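Local coordinates for protein SusD homolog (PDB 3FDH) that probably binds glycans at the outer membrane as a SusD/RagB family lipoprotein of the gut bacterium Bacteroides thetaiotaomicron, at residues V19-I24 against I93-E98; P131-A136 against T148-T153; F185-D190 against D236-D241; D276-R281 against E389-T394. All blocks are in the same frame, centred on the assembly; numbering follows the deposited sequence. Where two conformers were deposited one is given.

Contact 1 (V19-I24 against I93-E98); sequences VASRFI and IDQCGE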
loop_
_atom_site.group_PDB
_atom_site.type_symbol
_atom_site.label_atom_id
_atom_site.label_comp_id
_atom_site.label_asym_id
_atom_site.label_seq_id
_atom_site.Cartn_x
_atom_site.Cartn_y
_atom_site.Cartn_z
ATOM N N VAL A 19 26.349 10.620 -11.229
ATOM C CA VAL A 19 25.631 11.847 -10.917
ATOM C C VAL A 19 25.548 12.036 -9.416
ATOM O O VAL A 19 25.679 11.069 -8.651
ATOM C CB VAL A 19 24.233 11.932 -11.603
ATOM C CG1 VAL A 19 24.366 11.704 -13.110
ATOM C CG2 VAL A 19 23.266 10.975 -11.016
ATOM N N ALA A 20 25.364 13.286 -9.003
ATOM C CA ALA A 20 25.249 13.634 -7.572
ATOM C C ALA A 20 24.076 12.892 -6.937
ATOM O O ALA A 20 22.995 12.770 -7.517
ATOM C CB ALA A 20 25.116 15.158 -7.364
ATOM N N SER A 21 24.312 12.395 -5.731
ATOM C CA SER A 21 23.317 11.561 -5.036
ATOM C C SER A 21 21.945 12.175 -4.953
ATOM O O SER A 21 20.951 11.479 -5.030
ATOM C CB SER A 21 23.768 11.207 -3.620
ATOM O OG SER A 21 24.840 10.291 -3.644
ATOM N N ARG A 22 21.887 13.484 -4.791
ATOM C CA ARG A 22 20.592 14.155 -4.659
ATOM C C ARG A 22 19.719 13.942 -5.889
ATOM O O ARG A 22 18.511 13.732 -5.782
ATOM C CB ARG A 22 20.744 15.640 -4.325
ATOM C CG ARG A 22 21.430 16.496 -5.355
ATOM C CD ARG A 22 21.738 17.832 -4.751
ATOM N NE ARG A 22 22.314 18.772 -5.698
ATOM C CZ ARG A 22 23.615 18.893 -5.955
ATOM N NH1 ARG A 22 24.525 18.125 -5.350
ATOM N NH2 ARG A 22 24.003 19.802 -6.836
ATOM N N PHE A 23 20.346 13.943 -7.049
ATOM C CA PHE A 23 19.600 13.761 -8.298
ATOM C C PHE A 23 19.104 12.317 -8.416
ATOM O O PHE A 23 18.019 12.022 -8.960
ATOM C CB PHE A 23 20.446 14.188 -9.501
ATOM C CG PHE A 23 20.870 15.639 -9.437
ATOM C CD1 PHE A 23 19.922 16.630 -9.257
ATOM C CD2 PHE A 23 22.217 16.005 -9.511
ATOM C CE1 PHE A 23 20.317 17.971 -9.180
ATOM C CE2 PHE A 23 22.591 17.323 -9.446
ATOM C CZ PHE A 23 21.652 18.299 -9.272
ATOM N N ILE A 24 19.891 11.408 -7.874
ATOM C CA ILE A 24 19.502 10.002 -7.911
ATOM C C ILE A 24 18.308 9.838 -6.965
ATOM O O ILE A 24 17.330 9.136 -7.262
ATOM C CB ILE A 24 20.644 9.042 -7.495
ATOM C CG1 ILE A 24 21.893 9.250 -8.363
ATOM C CG2 ILE A 24 20.169 7.586 -7.605
ATOM C CD1 ILE A 24 23.128 8.485 -7.877
ATOM N N ILE A 93 24.071 5.426 -1.318
ATOM C CA ILE A 93 24.608 5.073 -0.002
ATOM C C ILE A 93 26.106 4.978 -0.105
ATOM O O ILE A 93 26.840 5.455 0.757
ATOM C CB ILE A 93 23.997 3.777 0.560
ATOM C CG1 ILE A 93 22.488 3.971 0.795
ATOM C CG2 ILE A 93 24.760 3.376 1.819
ATOM C CD1 ILE A 93 21.734 2.738 1.187
ATOM N N ASP A 94 26.556 4.400 -1.203
ATOM C CA ASP A 94 27.993 4.282 -1.454
ATOM C C ASP A 94 28.614 5.631 -1.768
ATOM O O ASP A 94 29.660 5.984 -1.241
ATOM C CB ASP A 94 28.320 3.310 -2.581
ATOM C CG ASP A 94 28.157 1.854 -2.162
ATOM O OD1 ASP A 94 27.939 1.580 -0.955
ATOM O OD2 ASP A 94 28.257 0.989 -3.057
ATOM N N GLN A 95 27.953 6.386 -2.626
ATOM C CA GLN A 95 28.492 7.706 -3.006
ATOM C C GLN A 95 28.597 8.631 -1.804
ATOM O O GLN A 95 29.472 9.490 -1.757
ATOM C CB GLN A 95 27.669 8.370 -4.106
ATOM C CG GLN A 95 27.872 7.709 -5.451
ATOM C CD GLN A 95 27.158 8.412 -6.597
ATOM O OE1 GLN A 95 26.576 9.484 -6.442
ATOM N NE2 GLN A 95 27.190 7.792 -7.744
ATOM N N CYS A 96 27.752 8.387 -0.801
ATOM C CA CYS A 96 27.670 9.281 0.365
ATOM C C CYS A 96 28.582 8.849 1.485
ATOM O O CYS A 96 28.702 9.529 2.513
ATOM C CB CYS A 96 26.248 9.405 0.878
ATOM S SG CYS A 96 25.238 10.375 -0.186
ATOM N N GLY A 97 29.241 7.727 1.246
ATOM C CA GLY A 97 30.191 7.173 2.201
ATOM C C GLY A 97 31.568 7.779 2.064
ATOM O O GLY A 97 31.817 8.628 1.199
ATOM N N GLU A 98 32.460 7.359 2.954
ATOM C CA GLU A 98 33.848 7.827 2.911
ATOM C C GLU A 98 34.416 7.278 1.615
ATOM O O GLU A 98 34.229 6.103 1.273
ATOM C CB GLU A 98 34.676 7.362 4.120
#

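Contact 2 (P131-A136 against T148-T153); sequences PCSQAA and TPKMDT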
loop_
_atom_site.group_PDB
_atom_site.type_symbol
_atom_site.label_atom_id
_atom_site.label_comp_id
_atom_site.label_asym_id
_atom_site.label_seq_id
_atom_site.Cartn_x
_atom_site.Cartn_y
_atom_site.Cartn_z
ATOM N N PRO A 131 16.576 -12.623 -4.336
ATOM C CA PRO A 131 17.889 -11.993 -4.276
ATOM C C PRO A 131 17.796 -10.642 -3.617
ATOM O O PRO A 131 16.788 -9.943 -3.761
ATOM C CB PRO A 131 18.296 -11.855 -5.753
ATOM C CG PRO A 131 17.497 -12.934 -6.484
ATOM C CD PRO A 131 16.217 -13.097 -5.691
ATOM N N CYS A 132 18.826 -10.298 -2.863
ATOM C CA CYS A 132 18.866 -8.983 -2.217
ATOM C C CYS A 132 20.292 -8.562 -1.866
ATOM O O CYS A 132 20.862 -7.656 -2.462
ATOM C CB CYS A 132 17.994 -9.008 -0.968
ATOM S SG CYS A 132 17.796 -7.401 -0.167
ATOM N N SER A 133 20.852 -9.271 -0.911
ATOM C CA SER A 133 22.214 -8.997 -0.442
ATOM C C SER A 133 23.239 -9.049 -1.563
ATOM O O SER A 133 24.263 -8.372 -1.517
ATOM C CB SER A 133 22.613 -9.998 0.656
ATOM O OG SER A 133 22.847 -11.311 0.147
ATOM N N GLN A 134 22.942 -9.834 -2.588
ATOM C CA GLN A 134 23.869 -10.006 -3.712
ATOM C C GLN A 134 23.391 -9.337 -4.983
ATOM O O GLN A 134 24.110 -9.271 -5.963
ATOM C CB GLN A 134 24.175 -11.486 -3.949
ATOM C CG GLN A 134 24.915 -12.072 -2.771
ATOM C CD GLN A 134 25.411 -13.479 -2.996
ATOM O OE1 GLN A 134 25.172 -14.079 -4.045
ATOM N NE2 GLN A 134 26.122 -14.018 -2.004
ATOM N N ALA A 135 22.171 -8.835 -4.958
ATOM C CA ALA A 135 21.633 -8.108 -6.101
ATOM C C ALA A 135 22.030 -6.662 -5.906
ATOM O O ALA A 135 21.934 -6.142 -4.803
ATOM C CB ALA A 135 20.120 -8.247 -6.168
ATOM N N ALA A 136 22.494 -6.018 -6.969
ATOM C CA ALA A 136 22.932 -4.585 -6.922
ATOM C C ALA A 136 24.422 -4.423 -6.546
ATOM O O ALA A 136 25.310 -4.273 -7.415
ATOM C CB ALA A 136 22.020 -3.745 -5.955
ATOM N N THR A 148 25.415 -14.535 -10.461
ATOM C CA THR A 148 23.970 -14.743 -10.430
ATOM C C THR A 148 23.694 -14.739 -8.932
ATOM O O THR A 148 24.068 -15.677 -8.228
ATOM C CB THR A 148 23.540 -16.053 -11.071
ATOM O OG1 THR A 148 24.384 -17.108 -10.602
ATOM C CG2 THR A 148 23.674 -15.958 -12.583
ATOM N N PRO A 149 23.112 -13.649 -8.422
ATOM C CA PRO A 149 22.858 -13.511 -6.991
ATOM C C PRO A 149 22.059 -14.622 -6.385
ATOM O O PRO A 149 21.125 -15.158 -6.997
ATOM C CB PRO A 149 22.068 -12.210 -6.903
ATOM C CG PRO A 149 22.540 -11.426 -8.030
ATOM C CD PRO A 149 22.841 -12.397 -9.138
ATOM N N LYS A 150 22.449 -14.964 -5.172
ATOM C CA LYS A 150 21.746 -15.990 -4.431
ATOM C C LYS A 150 20.456 -15.403 -3.952
ATOM O O LYS A 150 20.295 -14.192 -3.828
ATOM C CB LYS A 150 22.528 -16.493 -3.206
ATOM C CG LYS A 150 22.614 -15.512 -2.043
ATOM C CD LYS A 150 23.392 -16.109 -0.875
ATOM C CE LYS A 150 23.318 -15.266 0.399
ATOM N NZ LYS A 150 21.951 -15.259 1.045
HETATM N N MSE A 151 19.528 -16.299 -3.680
HETATM C CA MSE A 151 18.308 -15.895 -3.049
HETATM C C MSE A 151 18.543 -15.828 -1.535
HETATM O O MSE A 151 19.184 -16.674 -0.938
HETATM C CB MSE A 151 17.159 -16.811 -3.445
HETATM C CG MSE A 151 16.630 -16.575 -4.903
HETATM SE SE MSE A 151 15.438 -17.971 -5.166
HETATM C CE MSE A 151 13.902 -17.130 -4.298
ATOM N N ASP A 152 18.110 -14.723 -0.958
ATOM C CA ASP A 152 18.151 -14.512 0.492
ATOM C C ASP A 152 16.803 -14.987 0.989
ATOM O O ASP A 152 15.800 -14.920 0.264
ATOM C CB ASP A 152 18.214 -13.018 0.868
ATOM C CG ASP A 152 19.564 -12.375 0.597
ATOM O OD1 ASP A 152 20.494 -13.056 0.111
ATOM O OD2 ASP A 152 19.662 -11.161 0.872
ATOM N N THR A 153 16.766 -15.445 2.228
ATOM C CA THR A 153 15.496 -15.818 2.835
ATOM C C THR A 153 14.805 -14.527 3.153
ATOM O O THR A 153 15.449 -13.489 3.299
ATOM C CB THR A 153 15.636 -16.597 4.143
ATOM O OG1 THR A 153 16.265 -15.766 5.137
ATOM C CG2 THR A 153 16.407 -17.902 3.916
HETATM O O HOH W 1 21.137 -12.144 -2.434
#

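Contact 3 (F185-D190 against D236-D241); sequences FLYAGD and DQAAFD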
loop_
_atom_site.group_PDB
_atom_site.type_symbol
_atom_site.label_atom_id
_atom_site.label_comp_id
_atom_site.label_asym_id
_atom_site.label_seq_id
_atom_site.Cartn_x
_atom_site.Cartn_y
_atom_site.Cartn_z
ATOM N N PHE A 185 11.328 14.972 -2.852
ATOM C CA PHE A 185 9.916 15.104 -3.207
ATOM C C PHE A 185 8.984 14.591 -2.109
ATOM O O PHE A 185 7.765 14.716 -2.195
ATOM C CB PHE A 185 9.586 14.374 -4.520
ATOM C CG PHE A 185 10.328 14.896 -5.709
ATOM C CD1 PHE A 185 10.373 16.260 -5.958
ATOM C CD2 PHE A 185 10.941 14.023 -6.593
ATOM C CE1 PHE A 185 11.060 16.731 -7.062
ATOM C CE2 PHE A 185 11.604 14.485 -7.687
ATOM C CZ PHE A 185 11.671 15.836 -7.933
ATOM N N LEU A 186 9.563 14.038 -1.059
ATOM C CA LEU A 186 8.752 13.529 0.025
ATOM C C LEU A 186 8.625 14.600 1.093
ATOM O O LEU A 186 7.520 15.012 1.442
ATOM C CB LEU A 186 9.357 12.248 0.581
ATOM C CG LEU A 186 8.384 11.209 1.059
ATOM C CD1 LEU A 186 7.467 10.771 -0.135
ATOM C CD2 LEU A 186 9.185 10.036 1.623
ATOM N N TYR A 187 9.757 15.116 1.556
ATOM C CA TYR A 187 9.757 16.044 2.683
ATOM C C TYR A 187 10.532 17.364 2.522
ATOM O O TYR A 187 10.699 18.118 3.473
ATOM C CB TYR A 187 10.231 15.332 3.935
ATOM C CG TYR A 187 9.285 14.275 4.487
ATOM C CD1 TYR A 187 8.013 14.589 4.914
ATOM C CD2 TYR A 187 9.713 12.986 4.665
ATOM C CE1 TYR A 187 7.195 13.646 5.492
ATOM C CE2 TYR A 187 8.913 12.040 5.241
ATOM C CZ TYR A 187 7.642 12.356 5.624
ATOM O OH TYR A 187 6.845 11.415 6.214
ATOM N N ALA A 188 10.986 17.653 1.316
ATOM C CA ALA A 188 11.632 18.945 1.048
ATOM C C ALA A 188 12.793 19.226 1.977
ATOM O O ALA A 188 13.027 20.371 2.414
ATOM C CB ALA A 188 10.605 20.080 1.109
ATOM N N GLY A 189 13.510 18.155 2.281
ATOM C CA GLY A 189 14.748 18.224 3.067
ATOM C C GLY A 189 14.618 18.189 4.575
ATOM O O GLY A 189 15.610 18.283 5.298
ATOM N N ASP A 190 13.384 18.056 5.047
ATOM C CA ASP A 190 13.129 17.978 6.498
ATOM C C ASP A 190 13.518 16.606 7.079
ATOM O O ASP A 190 12.731 15.648 7.010
ATOM C CB ASP A 190 11.656 18.253 6.781
ATOM C CG ASP A 190 11.389 18.465 8.254
ATOM O OD1 ASP A 190 12.160 17.937 9.079
ATOM O OD2 ASP A 190 10.417 19.166 8.574
ATOM N N ASP A 236 2.405 14.984 8.727
ATOM C CA ASP A 236 3.732 14.425 8.863
ATOM C C ASP A 236 3.884 13.229 7.964
ATOM O O ASP A 236 4.995 12.688 7.794
ATOM C CB ASP A 236 3.987 13.916 10.302
ATOM C CG ASP A 236 4.409 14.990 11.255
ATOM O OD1 ASP A 236 4.687 16.123 10.822
ATOM O OD2 ASP A 236 4.478 14.687 12.465
ATOM N N GLN A 237 2.755 12.774 7.432
ATOM C CA GLN A 237 2.766 11.467 6.736
ATOM C C GLN A 237 3.614 11.520 5.485
ATOM O O GLN A 237 3.886 12.568 4.944
ATOM C CB GLN A 237 1.352 10.948 6.462
ATOM C CG GLN A 237 0.675 11.613 5.270
ATOM C CD GLN A 237 -0.795 11.383 5.207
ATOM O OE1 GLN A 237 -1.321 10.475 5.857
ATOM N NE2 GLN A 237 -1.497 12.246 4.445
ATOM N N ALA A 238 4.074 10.339 5.082
ATOM C CA ALA A 238 4.964 10.189 3.920
ATOM C C ALA A 238 4.157 10.140 2.634
ATOM O O ALA A 238 3.682 9.093 2.212
ATOM C CB ALA A 238 5.802 8.982 4.066
ATOM N N ALA A 239 4.005 11.331 2.073
ATOM C CA ALA A 239 3.201 11.545 0.889
ATOM C C ALA A 239 4.020 12.123 -0.230
ATOM O O ALA A 239 4.711 13.100 -0.074
ATOM C CB ALA A 239 2.050 12.486 1.207
ATOM N N PHE A 240 3.882 11.489 -1.372
ATOM C CA PHE A 240 4.491 11.952 -2.613
ATOM C C PHE A 240 3.351 12.724 -3.212
ATOM O O PHE A 240 2.408 12.130 -3.761
ATOM C CB PHE A 240 4.877 10.764 -3.475
ATOM C CG PHE A 240 5.535 11.129 -4.757
ATOM C CD1 PHE A 240 6.837 11.577 -4.774
ATOM C CD2 PHE A 240 4.872 10.965 -5.964
ATOM C CE1 PHE A 240 7.468 11.905 -5.952
ATOM C CE2 PHE A 240 5.502 11.290 -7.165
ATOM C CZ PHE A 240 6.809 11.783 -7.151
ATOM N N ASP A 241 3.449 14.050 -3.097
ATOM C CA ASP A 241 2.354 14.922 -3.419
ATOM C C ASP A 241 2.760 15.964 -4.448
ATOM O O ASP A 241 2.608 17.144 -4.213
ATOM C CB ASP A 241 1.938 15.579 -2.104
ATOM C CG ASP A 241 0.541 16.202 -2.139
ATOM O OD1 ASP A 241 -0.234 16.028 -3.107
ATOM O OD2 ASP A 241 0.204 16.866 -1.140
HETATM O O HOH W 2 5.300 15.646 -1.689
HETATM O O HOH W 3 5.423 13.820 2.700
HETATM O O HOH W 4 4.975 15.552 0.788
#

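Contact 4 (D276-R281 against E389-T394); sequences DPRANR and EVITET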
loop_
_atom_site.group_PDB
_atom_site.type_symbol
_atom_site.label_atom_id
_atom_site.label_comp_id
_atom_site.label_asym_id
_atom_site.label_seq_id
_atom_site.Cartn_x
_atom_site.Cartn_y
_atom_site.Cartn_z
ATOM N N ASP A 276 -21.270 3.300 6.490
ATOM C CA ASP A 276 -20.040 4.090 6.403
ATOM C C ASP A 276 -20.322 5.333 5.508
ATOM O O ASP A 276 -21.031 5.248 4.514
ATOM C CB ASP A 276 -18.905 3.180 5.901
ATOM C CG ASP A 276 -17.570 3.890 5.743
ATOM O OD1 ASP A 276 -17.466 4.817 4.909
ATOM O OD2 ASP A 276 -16.612 3.477 6.437
ATOM N N PRO A 277 -19.849 6.519 5.904
ATOM C CA PRO A 277 -20.088 7.707 5.076
ATOM C C PRO A 277 -19.741 7.555 3.584
ATOM O O PRO A 277 -20.337 8.193 2.732
ATOM C CB PRO A 277 -19.151 8.746 5.677
ATOM C CG PRO A 277 -18.822 8.242 7.057
ATOM C CD PRO A 277 -18.973 6.782 7.057
ATOM N N ARG A 278 -18.756 6.726 3.287
ATOM C CA ARG A 278 -18.286 6.538 1.914
ATOM C C ARG A 278 -19.267 5.719 1.066
ATOM O O ARG A 278 -19.210 5.715 -0.158
ATOM C CB ARG A 278 -16.915 5.845 1.907
ATOM C CG ARG A 278 -15.810 6.728 2.494
ATOM C CD ARG A 278 -14.543 5.886 2.782
ATOM N NE ARG A 278 -14.696 5.156 4.047
ATOM C CZ ARG A 278 -13.828 5.147 5.060
ATOM N NH1 ARG A 278 -12.626 5.705 4.951
ATOM N NH2 ARG A 278 -14.151 4.508 6.174
ATOM N N ALA A 279 -20.175 5.031 1.737
ATOM C CA ALA A 279 -21.216 4.243 1.058
ATOM C C ALA A 279 -22.058 5.108 0.106
ATOM O O ALA A 279 -22.509 4.651 -0.950
ATOM C CB ALA A 279 -22.151 3.534 2.076
ATOM N N ASN A 280 -22.288 6.351 0.504
ATOM C CA ASN A 280 -23.150 7.217 -0.235
ATOM C C ASN A 280 -22.405 8.259 -1.011
ATOM O O ASN A 280 -22.989 9.144 -1.602
ATOM C CB ASN A 280 -24.031 7.962 0.744
ATOM C CG ASN A 280 -25.226 8.564 0.080
ATOM O OD1 ASN A 280 -25.789 7.977 -0.859
ATOM N ND2 ASN A 280 -25.626 9.742 0.536
ATOM N N ARG A 281 -21.099 8.125 -1.040
ATOM C CA ARG A 281 -20.304 9.193 -1.586
ATOM C C ARG A 281 -19.146 8.844 -2.500
ATOM O O ARG A 281 -18.764 9.660 -3.335
ATOM C CB ARG A 281 -19.834 10.025 -0.393
ATOM C CG ARG A 281 -19.123 11.229 -0.755
ATOM C CD ARG A 281 -19.095 12.216 0.372
ATOM N NE ARG A 281 -18.226 13.335 0.002
ATOM C CZ ARG A 281 -18.562 14.317 -0.830
ATOM N NH1 ARG A 281 -19.749 14.327 -1.391
ATOM N NH2 ARG A 281 -17.693 15.259 -1.128
ATOM N N GLU A 389 -23.077 14.929 1.870
ATOM C CA GLU A 389 -22.301 15.988 2.509
ATOM C C GLU A 389 -20.831 15.660 2.529
ATOM O O GLU A 389 -20.434 14.520 2.658
ATOM C CB GLU A 389 -22.750 16.157 3.954
ATOM C CG GLU A 389 -24.204 16.514 4.148
ATOM C CD GLU A 389 -24.460 17.988 4.036
ATOM O OE1 GLU A 389 -23.505 18.738 3.728
ATOM O OE2 GLU A 389 -25.620 18.397 4.269
ATOM N N VAL A 390 -20.017 16.693 2.448
ATOM C CA VAL A 390 -18.573 16.512 2.522
ATOM C C VAL A 390 -18.213 15.871 3.869
ATOM O O VAL A 390 -18.764 16.214 4.871
ATOM C CB VAL A 390 -17.832 17.851 2.340
ATOM C CG1 VAL A 390 -16.398 17.768 2.774
ATOM C CG2 VAL A 390 -17.952 18.320 0.879
ATOM N N ILE A 391 -17.311 14.899 3.874
ATOM C CA ILE A 391 -16.892 14.282 5.133
ATOM C C ILE A 391 -15.928 15.241 5.855
ATOM O O ILE A 391 -14.917 15.674 5.289
ATOM C CB ILE A 391 -16.210 12.915 4.880
ATOM C CG1 ILE A 391 -17.212 12.033 4.142
ATOM C CG2 ILE A 391 -15.729 12.295 6.207
ATOM C CD1 ILE A 391 -16.639 10.838 3.553
ATOM N N THR A 392 -16.282 15.612 7.091
ATOM C CA THR A 392 -15.442 16.471 7.889
ATOM C C THR A 392 -14.931 15.819 9.167
ATOM O O THR A 392 -15.288 14.710 9.532
ATOM C CB THR A 392 -16.207 17.675 8.334
ATOM O OG1 THR A 392 -17.271 17.238 9.189
ATOM C CG2 THR A 392 -16.754 18.409 7.142
ATOM N N GLU A 393 -14.098 16.546 9.883
ATOM C CA GLU A 393 -13.533 15.979 11.129
ATOM C C GLU A 393 -14.698 15.712 12.095
ATOM O O GLU A 393 -14.737 14.713 12.785
ATOM C CB GLU A 393 -12.498 16.921 11.728
ATOM C CG GLU A 393 -11.789 16.398 12.926
ATOM C CD GLU A 393 -10.955 17.492 13.614
ATOM O OE1 GLU A 393 -10.812 18.591 13.023
ATOM O OE2 GLU A 393 -10.463 17.264 14.745
ATOM N N THR A 394 -15.694 16.566 12.031
ATOM C CA THR A 394 -16.858 16.485 12.943
ATOM C C THR A 394 -17.777 15.338 12.562
ATOM O O THR A 394 -18.252 14.567 13.408
ATOM C CB THR A 394 -17.718 17.765 12.949
ATOM O OG1 THR A 394 -16.967 18.883 13.441
ATOM C CG2 THR A 394 -18.979 17.616 13.841
#

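Contact 1 (V19-I24 against I93-E98)
S21 and Q95 face each other where the start of helix 21-37 comes up against the end of helix 76-95, with their CA atoms 6.8 Å apart. The sound polar bond here runs from S21 OG to the carboxylate of D102, a residue whose backbone also bonds to that of Q95. Next to it, the Q95 side chain is extended beyond CG (chi2 -175°) and ends beside the backbone oxygen of V19, with Q95 CD 3.7 Å from V19 O.

The van der Waals contacts gather round the serine. Its hydroxyl sits over the root of the glutamine side chain, S21 OG 3.5 Å from Q95 CB. From the next residue, C96 SG comes to 3.5 Å from the same S21 OG and to 3.8 Å from S21 CB, so the sulfur packs against the whole serine side chain. S21 has OG anti to its carbonyl carbon (chi1 -71°), which carries the oxygen across to Q95 and C96. I24, one helical turn on, packs on N88, I91 and I92 of helix 76-95.

Backbone bonds finish the two helix ends. A20 is the N-cap residue, and its carbonyl accepts from F23 N at 2.9 Å; on the other side G97 N bonds to D94 O at 3.1 Å as the helix runs out.

The serine's polar end is thus satisfied by D102, which holds the Q95 backbone as well. The two helix ends are joined through that aspartate, while the direct contact between them is mostly van der Waals packing.

Contact 2 (P131-A136 against T148-T153)
P149 pushes its ring into the bend of the chain at Q134, with P149 CG 3.4 Å from Q134 O. The A135 methyl and the P131 ring lie against the same proline. P131 in turn sets its CD beside M151 CG, 3.6 Å away. The extended Q134 crosses the K150 chain at about a right angle, its amide resting on CG and CD, and K150 N bonds to Q134 OE1 (3.1 Å) from above the carbonyl plane. These loops flank a short, weakly bonded antiparallel pairing of 130-131 with 151-152; part of the connection, 137-146, is not modelled. D152 fills the hollow under S133: OD2 takes S133 N (2.9 Å), met from above the carboxylate plane, while OD1 offers its syn lone pair to S133 OG (2.9 Å). OD2 also accepts from Q160. The K150 chain bends at its last torsion (chi4 69°), and NZ makes a salt bridge to D152 OD1 at 2.8 Å. An alanine in place of D152 would probably leave S133 N, the S133 hydroxyl and the K150 ammonium without this shared acceptor group. Water 1 plugs the middle, accepting from C132 N and Q134 N and donating to K150 O and D152 OD1.

Contact 3 (F185-D190 against D236-D241)
The hydroxyl of Y187 gives a hydrogen bond to the backbone oxygen of D236, OH to O 2.7 Å, with the donor tilted 17° from the carbonyl plane. The oxygen lies at the edge of the tyrosine ring, near its plane. The Y187 side chain leaves with CG anti to its carbonyl carbon (chi1 -69°). At the far end of the ring, Y187 OH also meets the A238 methyl, 3.4 Å from A238 CB. A phenylalanine in place of Y187 would probably leave D236 O without this donor and open a small gap beside A238 CB. The D236 carboxylate has its own mate, a salt bridge to K196.

Y187 also starts a type I' turn that runs to D190, the N-cap of helix 191-208. Facing it, strand 238-240 is paired antiparallel with 330-331: A238 and F240 make backbone bonds to that side, while A239 turns its polar backbone toward the loop 185-190. Waters fill the space between. Water 3 accepts from A239 N (2.9 Å) and lies 2.7 Å from L186 O; water 2 accepts from D241 N (2.8 Å) and sits next to F185 O.

Apolar groups close the rest. L186 CD1 lies 3.6 Å from A239 O and also approaches F240 CB. F185 and F240 run side by side, pointing the same way, with F185 CB 3.6 Å from F240 CE1, and both side chains pack on helix 21-37.

Contact 4 (D276-R281 against E389-T394)
R281 lays one face of its guanidinium over the backbone of E389 and V390. V390 CA stands 3.8 Å above the plane, offset toward the rim, and the E389 carbonyl lies over that same face. No hydrogen bond crosses here; the touch is van der Waals. The chain gets there fully stretched, with CG anti to the backbone N (chi1 -174°) and the rest extended out to NE, and R281 CD comes to 3.5 Å from E389 O. The V390 side chain crosses the arginine obliquely and touches its end, CG2 to R281 NH2 3.7 Å. Outside partners fix the rotation of the group: NE makes a salt bridge to E369 and NH1 bonds to S388. The same E369 oxygen also accepts from I391 N, so one carboxylate holds the arginine and the strip of backbone beside it.

I391 turns toward P277, its CD1 methyl against the ring at CB, 3.9 Å away, and I391 CD1 comes up to R278 CG at 4.3 Å. The R278 guanidinium pairs with D276 in its own segment, a salt bridge gripped side-on: NH2 to OD2 at 2.7 Å, in the guanidinium plane, and NE to OD1 at 2.9 Å.

D276 OD1 accepts from R278 N as well, 2.8 Å, which makes this an Asx turn just after helix 265-274. On the other side T392 takes a weak bond from T394 N. The contact thus joins an Asx turn to the N-cap of helix 393-410, in a loop-to-loop packing of the SusD-like fold.

How the contacts relate
The four contacts follow one another along the chain, each closing before the next opens, and no two of them touch. Contact 1 neighbours both contact 2 and contact 3, at about 22 and 20 Å between centres, with nearest atoms about 7 Å apart in both cases. Helix 21-37 links two of them: it starts in contact 1, and further along it takes the phenylalanines of contact 3. Helix 76-95 ends in contact 1 and also meets the 131-136 loop of contact 2. Contact 3 is the one nearest contact 4, about 27 Å between centres; contact 4 is far from contacts 1 and 2, about 45 and 47 Å, across the chain's centre.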